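Local coordinates for methyltransferase (Pyrococcus horikoshii, PDB 1IXK), which probably methylates cytidine at carbon 5 in RNA, likely tRNA, with S-adenosyl-L-methionine as methyl donor, at residues A[16-19]-A[20-24]. Sequence-based numbering, arbitrary orientation.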
ATOM      1  N   TYR A  16     -20.298   7.069 -11.537  1.00 30.76           N
ATOM      2  CA  TYR A  16     -20.556   7.332 -10.127  1.00 31.00           C
ATOM      3  C   TYR A  16     -22.031   7.550  -9.827  1.00 30.46           C
ATOM      4  O   TYR A  16     -22.776   8.078 -10.657  1.00 30.75           O
ATOM      5  CB  TYR A  16     -19.780   8.569  -9.680  1.00 31.49           C
ATOM      6  CG  TYR A  16     -18.286   8.393  -9.669  1.00 33.59           C
ATOM      7  CD1 TYR A  16     -17.662   7.644  -8.672  1.00 34.89           C
ATOM      8  CD2 TYR A  16     -17.487   9.013 -10.625  1.00 33.95           C
ATOM      9  CE1 TYR A  16     -16.280   7.528  -8.622  1.00 34.44           C
ATOM     10  CE2 TYR A  16     -16.104   8.902 -10.585  1.00 34.74           C
ATOM     11  CZ  TYR A  16     -15.511   8.163  -9.577  1.00 34.30           C
ATOM     12  OH  TYR A  16     -14.145   8.093  -9.499  1.00 35.28           O
ATOM     13  N   SER A  17     -22.454   7.134  -8.639  1.00 29.06           N
ATOM     14  CA  SER A  17     -23.833   7.333  -8.221  1.00 28.73           C
ATOM     15  C   SER A  17     -23.881   8.777  -7.730  1.00 28.16           C
ATOM     16  O   SER A  17     -22.838   9.366  -7.440  1.00 28.11           O
ATOM     17  CB  SER A  17     -24.192   6.382  -7.074  1.00 28.48           C
ATOM     18  OG  SER A  17     -23.440   6.685  -5.910  1.00 27.36           O
ATOM     19  N   LYS A  18     -25.072   9.355  -7.639  1.00 26.95           N
ATOM     20  CA  LYS A  18     -25.169  10.728  -7.168  1.00 27.33           C
ATOM     21  C   LYS A  18     -24.623  10.847  -5.748  1.00 26.16           C
ATOM     22  O   LYS A  18     -24.070  11.880  -5.372  1.00 25.09           O
ATOM     23  CB  LYS A  18     -26.618  11.223  -7.206  1.00 28.32           C
ATOM     24  CG  LYS A  18     -26.751  12.675  -6.769  1.00 31.30           C
ATOM     25  CD  LYS A  18     -28.124  13.248  -7.053  1.00 32.82           C
ATOM     26  CE  LYS A  18     -28.141  14.739  -6.750  1.00 34.40           C
ATOM     27  NZ  LYS A  18     -29.399  15.399  -7.200  1.00 38.09           N
ATOM     28  N   LEU A  19     -24.780   9.787  -4.962  1.00 25.52           N
ATOM     29  CA  LEU A  19     -24.293   9.787  -3.584  1.00 25.11           C
ATOM     30  C   LEU A  19     -22.777   9.965  -3.536  1.00 24.73           C
ATOM     31  O   LEU A  19     -22.271  10.842  -2.834  1.00 23.17           O
ATOM     32  CB  LEU A  19     -24.679   8.480  -2.884  1.00 25.64           C
ATOM     33  CG  LEU A  19     -24.114   8.267  -1.474  1.00 25.87           C
ATOM     34  CD1 LEU A  19     -24.508   9.429  -0.562  1.00 26.84           C
ATOM     35  CD2 LEU A  19     -24.630   6.950  -0.921  1.00 26.75           C
ATOM     36  N   PHE A  20     -22.056   9.128  -4.280  1.00 24.04           N
ATOM     37  CA  PHE A  20     -20.602   9.211  -4.306  1.00 24.47           C
ATOM     38  C   PHE A  20     -20.132  10.510  -4.935  1.00 22.35           C
ATOM     39  O   PHE A  20     -19.120  11.073  -4.522  1.00 21.80           O
ATOM     40  CB  PHE A  20     -19.997   8.022  -5.059  1.00 26.69           C
ATOM     41  CG  PHE A  20     -19.952   6.745  -4.255  1.00 31.57           C
ATOM     42  CD1 PHE A  20     -19.033   5.749  -4.570  1.00 33.50           C
ATOM     43  CD2 PHE A  20     -20.827   6.534  -3.194  1.00 33.09           C
ATOM     44  CE1 PHE A  20     -18.988   4.559  -3.842  1.00 35.20           C
ATOM     45  CE2 PHE A  20     -20.792   5.348  -2.460  1.00 34.70           C
ATOM     46  CZ  PHE A  20     -19.870   4.361  -2.784  1.00 34.82           C
ATOM     47  N   ALA A  21     -20.864  10.990  -5.935  1.00 21.36           N
ATOM     48  CA  ALA A  21     -20.502  12.245  -6.582  1.00 20.51           C
ATOM     49  C   ALA A  21     -20.609  13.376  -5.559  1.00 20.40           C
ATOM     50  O   ALA A  21     -19.733  14.235  -5.480  1.00 20.05           O
ATOM     51  CB  ALA A  21     -21.424  12.516  -7.769  1.00 20.73           C
ATOM     52  N   ASP A  22     -21.688  13.374  -4.779  1.00 19.58           N
ATOM     53  CA  ASP A  22     -21.884  14.402  -3.762  1.00 19.97           C
ATOM     54  C   ASP A  22     -20.825  14.272  -2.672  1.00 17.74           C
ATOM     55  O   ASP A  22     -20.318  15.271  -2.173  1.00 17.30           O
ATOM     56  CB  ASP A  22     -23.284  14.305  -3.145  1.00 22.57           C
ATOM     57  CG  ASP A  22     -24.378  14.820  -4.077  1.00 26.47           C
ATOM     58  OD1 ASP A  22     -24.096  15.719  -4.899  1.00 24.97           O
ATOM     59  OD2 ASP A  22     -25.526  14.339  -3.975  1.00 27.13           O
ATOM     60  N   ARG A  23     -20.492  13.039  -2.305  1.00 17.77           N
ATOM     61  CA  ARG A  23     -19.474  12.807  -1.287  1.00 17.04           C
ATOM     62  C   ARG A  23     -18.115  13.349  -1.739  1.00 17.68           C
ATOM     63  O   ARG A  23     -17.455  14.089  -1.004  1.00 16.21           O
ATOM     64  CB  ARG A  23     -19.361  11.309  -0.979  1.00 17.02           C
ATOM     65  CG  ARG A  23     -20.385  10.796   0.033  1.00 17.10           C
ATOM     66  CD  ARG A  23     -20.457   9.268   0.048  1.00 17.16           C
ATOM     67  NE  ARG A  23     -19.186   8.613   0.363  1.00 17.66           N
ATOM     68  CZ  ARG A  23     -18.729   8.386   1.593  1.00 18.49           C
ATOM     69  NH1 ARG A  23     -19.438   8.764   2.652  1.00 15.45           N
ATOM     70  NH2 ARG A  23     -17.564   7.771   1.766  1.00 14.15           N
ATOM     71  N   TYR A  24     -17.697  12.994  -2.951  1.00 16.68           N
ATOM     72  CA  TYR A  24     -16.407  13.460  -3.440  1.00 18.77           C
ATOM     73  C   TYR A  24     -16.341  14.975  -3.556  1.00 16.08           C
ATOM     74  O   TYR A  24     -15.307  15.567  -3.268  1.00 15.58           O
ATOM     75  CB  TYR A  24     -16.057  12.795  -4.779  1.00 21.91           C
ATOM     76  CG  TYR A  24     -15.857  11.297  -4.651  1.00 25.86           C
ATOM     77  CD1 TYR A  24     -15.437  10.733  -3.443  1.00 27.10           C
ATOM     78  CD2 TYR A  24     -16.089  10.443  -5.726  1.00 28.38           C
ATOM     79  CE1 TYR A  24     -15.257   9.362  -3.306  1.00 26.82           C
ATOM     80  CE2 TYR A  24     -15.911   9.064  -5.601  1.00 29.64           C
ATOM     81  CZ  TYR A  24     -15.494   8.532  -4.387  1.00 30.47           C
ATOM     82  OH  TYR A  24     -15.314   7.173  -4.251  1.00 31.25           O
TER
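The ring edge of Tyr24 meets the face of Tyr16 in an offset edge-to-face pair. The planes stand at 88°, and Tyr24 CE2 comes within 3.4 Å of Tyr16 CE1. Over one face of the Tyr24 ring lies Phe20 O, offset toward the rim. The Phe20 ring has the carbonyl carbon of Leu19 at its edge. Lys18 to Tyr24 form the first turns of helix 18-28, in the N-terminal RsmF-type region; Tyr16 lies just before them and Ser17 is the N-cap. Ser17 OG sits between its backbone N and carbonyl carbon (chi1 65°), which brings it to Phe20 N for a nearly straight bond (3.2 Å, 173°). Ser17 O receives Ala21 N at 3.0 Å, and Lys18 O and Leu19 O receive the amides of Asp22 and Arg23. Phe20 and Arg23 pack on Ile218 of helix 215-235. The extended Lys18 chain crosses Asp22, with CG 3.5 Å from Asp22 OD2. Lys18 NZ stays 5.2 Å from that oxygen, so any attraction is probably weak. Replacing Asp22 with an alanine removes the carboxylate, and the Lys18 chain is then likely to turn more freely. Leu19 runs alongside Arg23. Arg23 NH2 forms salt bridges with Glu250 and Glu252, and Tyr24 OH hydrogen-bonds to Glu250.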